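Local coordinates for CdiI immunity protein (Cupriavidus taiwanensis, PDB 5T87) that probably protects its host cell from contact-dependent growth inhibition by binding the cognate CdiA toxin, with which it forms a complex, at residues 35-46 / 70-81. Numbering follows the deposited sequence.
Sequences IAYYEDDWEWAF and VGHLARRIHDLD
The helix-loop-helix corner 35-46 packs against the end of helix 60-76 and the turn after it: helix 42-46 runs nearly antiparallel to helix 70-76 (169°, axes 11.0 Å apart), and the backbones come nearest at Ala-36 and Leu-73. Leu-73 is a knob in a hole formed by Ile-35, Ala-36, Trp-42 and Ala-45; its CD1 branch rests on Ala-45 CB at 3.6 Å, while CD2 touches Ile-35 O. With CG anti to the backbone N (chi1 172°), the Trp-42 indole lies with one face over Leu-80 CB and Asp-81 N, while CZ3 of Trp-42 meets Leu-73 CB at 3.6 Å. Leu-80 CB makes a CH-pi contact 3.7 Å from the centroid of the Trp-42 six-membered ring, and Phe-46 CB covers the opposite face. Arg-76, its chain bent at chi3, reaches the end of helix 25-38. Arg-76 NE (2.8 Å) and Arg-76 NH2 (3.0 Å) both bond Ala-36 O, NE in the carbonyl plane on a lone pair, NH2 from above that plane. Arg-76 NH2 also bonds Glu-39 O at 2.7 Å; Tyr-37 O lies over the centre of one guanidinium face without a hydrogen bond to it. A salt bridge, with a weak hydrogen bond of 3.5 Å, joins Arg-76 NH1 to Asp-40 OD1. Next to the arginine, the edge of Tyr-37 meets the face of His-72 in a T-shaped pair (planes at 90°). His-72 NE2 also hydrogen-bonds His-46 of the CdiA toxin chain, placing this pair at the toxin interface. In this mainly helical immunity protein, Arg-76 thus ties helix 60-76 to the C-terminal turn of helix 25-38 and the loop after it, while helix 42-53 packs antiparallel against helix 60-76.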
loop_
_atom_site.group_PDB
_atom_site.type_symbol
_atom_site.label_atom_id
_atom_site.label_comp_id
_atom_site.label_asym_id
_atom_site.label_seq_id
_atom_site.Cartn_x
_atom_site.Cartn_y
_atom_site.Cartn_z
ATOM N N ILE A 35 -6.144 0.278 9.463
ATOM C CA ILE A 35 -7.221 0.784 8.630
ATOM C C ILE A 35 -7.149 0.158 7.243
ATOM O O ILE A 35 -8.150 -0.361 6.746
ATOM C CB ILE A 35 -7.167 2.326 8.521
ATOM C CG1 ILE A 35 -7.601 2.962 9.843
ATOM C CG2 ILE A 35 -8.046 2.830 7.391
ATOM C CD1 ILE A 35 -7.147 4.395 10.003
ATOM N N ALA A 36 -5.982 0.218 6.618
ATOM C CA ALA A 36 -5.858 -0.249 5.243
ATOM C C ALA A 36 -6.245 -1.713 5.099
ATOM O O ALA A 36 -6.964 -2.046 4.167
ATOM C CB ALA A 36 -4.459 -0.026 4.718
ATOM N N TYR A 37 -5.813 -2.557 6.041
ATOM C CA TYR A 37 -5.956 -4.017 5.926
ATOM C C TYR A 37 -7.225 -4.585 6.541
ATOM O O TYR A 37 -7.701 -5.620 6.080
ATOM C CB TYR A 37 -4.732 -4.759 6.552
ATOM C CG TYR A 37 -3.538 -4.960 5.634
ATOM C CD1 TYR A 37 -3.149 -3.960 4.751
ATOM C CD2 TYR A 37 -2.765 -6.139 5.683
ATOM C CE1 TYR A 37 -2.056 -4.123 3.918
ATOM C CE2 TYR A 37 -1.646 -6.305 4.858
ATOM C CZ TYR A 37 -1.302 -5.285 3.968
ATOM O OH TYR A 37 -0.244 -5.354 3.089
ATOM N N TYR A 38 -7.751 -3.943 7.583
ATOM C CA TYR A 38 -8.840 -4.534 8.390
ATOM C C TYR A 38 -10.173 -3.766 8.512
ATOM O O TYR A 38 -11.161 -4.402 8.841
ATOM C CB TYR A 38 -8.316 -4.881 9.792
ATOM C CG TYR A 38 -6.999 -5.622 9.739
ATOM C CD1 TYR A 38 -6.905 -6.860 9.097
ATOM C CD2 TYR A 38 -5.838 -5.081 10.291
ATOM C CE1 TYR A 38 -5.700 -7.540 9.014
ATOM C CE2 TYR A 38 -4.626 -5.752 10.213
ATOM C CZ TYR A 38 -4.557 -6.984 9.572
ATOM O OH TYR A 38 -3.349 -7.673 9.491
ATOM N N GLU A 39 -10.231 -2.453 8.268
ATOM C CA GLU A 39 -11.522 -1.719 8.382
ATOM C C GLU A 39 -12.315 -1.795 7.078
ATOM O O GLU A 39 -11.743 -1.730 5.986
ATOM C CB GLU A 39 -11.348 -0.256 8.821
ATOM C CG GLU A 39 -10.655 -0.067 10.186
ATOM C CD GLU A 39 -11.446 -0.617 11.386
ATOM O OE1 GLU A 39 -12.705 -0.588 11.330
ATOM O OE2 GLU A 39 -10.806 -1.065 12.387
ATOM N N ASP A 40 -13.628 -1.961 7.205
ATOM C CA ASP A 40 -14.509 -2.162 6.046
ATOM C C ASP A 40 -15.369 -0.972 5.683
ATOM O O ASP A 40 -16.003 -0.988 4.647
ATOM C CB ASP A 40 -15.418 -3.379 6.287
ATOM C CG ASP A 40 -14.672 -4.700 6.157
ATOM O OD1 ASP A 40 -13.566 -4.694 5.571
ATOM O OD2 ASP A 40 -15.188 -5.745 6.629
ATOM N N ASP A 41 -15.396 0.041 6.536
ATOM C CA ASP A 41 -16.244 1.215 6.370
ATOM C C ASP A 41 -15.435 2.269 5.596
ATOM O O ASP A 41 -14.721 3.086 6.196
ATOM C CB ASP A 41 -16.660 1.711 7.763
ATOM C CG ASP A 41 -17.568 2.922 7.732
ATOM O OD1 ASP A 41 -17.609 3.711 6.755
ATOM O OD2 ASP A 41 -18.260 3.112 8.750
ATOM N N TRP A 42 -15.545 2.222 4.267
ATOM C CA TRP A 42 -14.901 3.170 3.364
ATOM C C TRP A 42 -14.917 4.612 3.871
ATOM O O TRP A 42 -13.876 5.237 3.984
ATOM C CB TRP A 42 -15.511 3.131 1.945
ATOM C CG TRP A 42 -14.974 4.244 1.111
ATOM C CD1 TRP A 42 -15.590 5.444 0.851
ATOM C CD2 TRP A 42 -13.675 4.329 0.501
ATOM N NE1 TRP A 42 -14.770 6.247 0.097
ATOM C CE2 TRP A 42 -13.592 5.592 -0.135
ATOM C CE3 TRP A 42 -12.585 3.449 0.398
ATOM C CZ2 TRP A 42 -12.467 6.003 -0.845
ATOM C CZ3 TRP A 42 -11.464 3.858 -0.322
ATOM C CH2 TRP A 42 -11.419 5.122 -0.935
ATOM N N GLU A 43 -16.093 5.138 4.164
ATOM C CA GLU A 43 -16.203 6.542 4.540
ATOM C C GLU A 43 -15.442 6.844 5.821
ATOM O O GLU A 43 -14.657 7.779 5.869
ATOM C CB GLU A 43 -17.669 6.967 4.662
ATOM C CG GLU A 43 -18.413 6.974 3.331
ATOM C CD GLU A 43 -17.974 8.061 2.358
ATOM O OE1 GLU A 43 -17.400 9.078 2.780
ATOM O OE2 GLU A 43 -18.245 7.913 1.142
ATOM N N TRP A 44 -15.658 6.037 6.847
ATOM C CA TRP A 44 -14.941 6.192 8.118
ATOM C C TRP A 44 -13.418 6.124 7.932
ATOM O O TRP A 44 -12.678 6.946 8.465
ATOM C CB TRP A 44 -15.408 5.112 9.092
ATOM C CG TRP A 44 -14.946 5.286 10.468
ATOM C CD1 TRP A 44 -15.588 5.945 11.482
ATOM C CD2 TRP A 44 -13.735 4.777 11.018
ATOM N NE1 TRP A 44 -14.830 5.876 12.641
ATOM C CE2 TRP A 44 -13.692 5.166 12.378
ATOM C CE3 TRP A 44 -12.679 4.027 10.494
ATOM C CZ2 TRP A 44 -12.639 4.828 13.212
ATOM C CZ3 TRP A 44 -11.629 3.695 11.322
ATOM C CH2 TRP A 44 -11.614 4.101 12.670
ATOM N N ALA A 45 -12.968 5.140 7.165
ATOM C CA ALA A 45 -11.543 4.934 6.923
ATOM C C ALA A 45 -10.897 5.979 6.000
ATOM O O ALA A 45 -9.775 6.417 6.269
ATOM C CB ALA A 45 -11.318 3.543 6.360
ATOM N N PHE A 46 -11.589 6.344 4.913
ATOM C CA PHE A 46 -11.074 7.273 3.881
ATOM C C PHE A 46 -10.854 8.636 4.509
ATOM O O PHE A 46 -9.814 9.238 4.320
ATOM C CB PHE A 46 -12.073 7.343 2.714
ATOM C CG PHE A 46 -11.696 8.267 1.583
ATOM C CD1 PHE A 46 -10.451 8.207 0.986
ATOM C CD2 PHE A 46 -12.639 9.148 1.058
ATOM C CE1 PHE A 46 -10.134 9.040 -0.075
ATOM C CE2 PHE A 46 -12.323 9.999 -0.002
ATOM C CZ PHE A 46 -11.075 9.930 -0.581
ATOM N N VAL A 70 -4.655 4.301 1.195
ATOM C CA VAL A 70 -5.890 4.576 0.429
ATOM C C VAL A 70 -5.962 3.621 -0.767
ATOM O O VAL A 70 -7.048 3.120 -1.110
ATOM C CB VAL A 70 -6.010 6.072 0.019
ATOM C CG1 VAL A 70 -7.128 6.310 -0.995
ATOM C CG2 VAL A 70 -6.244 6.939 1.253
ATOM N N GLY A 71 -4.797 3.346 -1.359
ATOM C CA GLY A 71 -4.655 2.329 -2.399
ATOM C C GLY A 71 -5.099 0.958 -1.952
ATOM O O GLY A 71 -5.731 0.231 -2.715
ATOM N N HIS A 72 -4.776 0.614 -0.711
ATOM C CA HIS A 72 -5.157 -0.675 -0.151
ATOM C C HIS A 72 -6.642 -0.766 0.073
ATOM O O HIS A 72 -7.247 -1.791 -0.260
ATOM C CB HIS A 72 -4.428 -0.960 1.162
ATOM C CG HIS A 72 -2.956 -1.099 1.002
ATOM N ND1 HIS A 72 -2.387 -1.762 -0.062
ATOM C CD2 HIS A 72 -1.931 -0.658 1.764
ATOM C CE1 HIS A 72 -1.072 -1.730 0.052
ATOM N NE2 HIS A 72 -0.770 -1.059 1.147
ATOM N N LEU A 73 -7.236 0.284 0.635
ATOM C CA LEU A 73 -8.693 0.317 0.791
ATOM C C LEU A 73 -9.398 0.089 -0.526
ATOM O O LEU A 73 -10.298 -0.733 -0.608
ATOM C CB LEU A 73 -9.163 1.642 1.339
ATOM C CG LEU A 73 -9.000 1.896 2.820
ATOM C CD1 LEU A 73 -9.722 3.194 3.164
ATOM C CD2 LEU A 73 -9.572 0.743 3.627
ATOM N N ALA A 74 -8.965 0.815 -1.550
ATOM C CA ALA A 74 -9.545 0.723 -2.889
ATOM C C ALA A 74 -9.498 -0.701 -3.445
ATOM O O ALA A 74 -10.471 -1.179 -4.032
ATOM C CB ALA A 74 -8.820 1.663 -3.838
ATOM N N ARG A 75 -8.355 -1.348 -3.265
ATOM C CA ARG A 75 -8.184 -2.747 -3.613
ATOM C C ARG A 75 -9.214 -3.663 -2.928
ATOM O O ARG A 75 -9.732 -4.590 -3.553
ATOM C CB ARG A 75 -6.743 -3.194 -3.279
ATOM C CG ARG A 75 -6.517 -4.697 -3.295
ATOM C CD ARG A 75 -5.039 -5.053 -3.304
ATOM N NE ARG A 75 -4.291 -4.647 -2.103
ATOM C CZ ARG A 75 -4.383 -5.210 -0.893
ATOM N NH1 ARG A 75 -5.236 -6.208 -0.660
ATOM N NH2 ARG A 75 -3.629 -4.758 0.102
ATOM N N ARG A 76 -9.507 -3.389 -1.659
ATOM C CA ARG A 76 -10.253 -4.323 -0.821
ATOM C C ARG A 76 -11.747 -4.122 -0.786
ATOM O O ARG A 76 -12.473 -5.101 -0.663
ATOM C CB ARG A 76 -9.738 -4.283 0.619
ATOM C CG ARG A 76 -8.374 -4.940 0.820
ATOM C CD ARG A 76 -8.150 -5.310 2.281
ATOM N NE ARG A 76 -8.487 -4.199 3.168
ATOM C CZ ARG A 76 -9.552 -4.107 3.967
ATOM N NH1 ARG A 76 -10.443 -5.091 4.064
ATOM N NH2 ARG A 76 -9.707 -3.007 4.699
ATOM N N ILE A 77 -12.209 -2.875 -0.899
ATOM C CA ILE A 77 -13.602 -2.503 -0.551
ATOM C C ILE A 77 -14.527 -2.239 -1.762
ATOM O O ILE A 77 -14.347 -1.250 -2.475
ATOM C CB ILE A 77 -13.578 -1.300 0.430
ATOM C CG1 ILE A 77 -12.919 -1.758 1.745
ATOM C CG2 ILE A 77 -14.982 -0.740 0.668
ATOM C CD1 ILE A 77 -12.965 -0.755 2.869
ATOM N N HIS A 78 -15.537 -3.101 -1.954
ATOM C CA HIS A 78 -16.398 -3.043 -3.153
ATOM C C HIS A 78 -17.178 -1.739 -3.239
ATOM O O HIS A 78 -17.331 -1.186 -4.320
ATOM C CB HIS A 78 -17.366 -4.242 -3.241
ATOM C CG HIS A 78 -17.893 -4.508 -4.631
ATOM N ND1 HIS A 78 -18.819 -3.691 -5.260
ATOM C CD2 HIS A 78 -17.635 -5.514 -5.506
ATOM C CE1 HIS A 78 -19.097 -4.176 -6.457
ATOM N NE2 HIS A 78 -18.392 -5.282 -6.633
ATOM N N ASP A 79 -17.629 -1.230 -2.095
ATOM C CA ASP A 79 -18.522 -0.059 -2.061
ATOM C C ASP A 79 -17.822 1.271 -1.773
ATOM O O ASP A 79 -18.420 2.178 -1.174
ATOM C CB ASP A 79 -19.688 -0.292 -1.081
ATOM C CG ASP A 79 -19.245 -0.437 0.371
ATOM O OD1 ASP A 79 -18.039 -0.275 0.707
ATOM O OD2 ASP A 79 -20.143 -0.728 1.186
ATOM N N LEU A 80 -16.562 1.396 -2.182
ATOM C CA LEU A 80 -15.925 2.706 -2.168
ATOM C C LEU A 80 -16.665 3.698 -3.092
ATOM O O LEU A 80 -17.327 3.305 -4.052
ATOM C CB LEU A 80 -14.442 2.625 -2.564
ATOM C CG LEU A 80 -14.117 2.620 -4.059
ATOM C CD1 LEU A 80 -12.620 2.624 -4.286
ATOM C CD2 LEU A 80 -14.739 1.424 -4.753
ATOM N N ASP A 81 -16.531 4.980 -2.772
ATOM C CA ASP A 81 -16.887 6.070 -3.663
ATOM C C ASP A 81 -15.729 6.290 -4.639
ATOM O O ASP A 81 -14.750 6.935 -4.303
ATOM C CB ASP A 81 -17.160 7.331 -2.832
ATOM C CG ASP A 81 -17.912 8.397 -3.597
ATOM O OD1 ASP A 81 -17.804 8.449 -4.835
ATOM O OD2 ASP A 81 -18.607 9.206 -2.948
#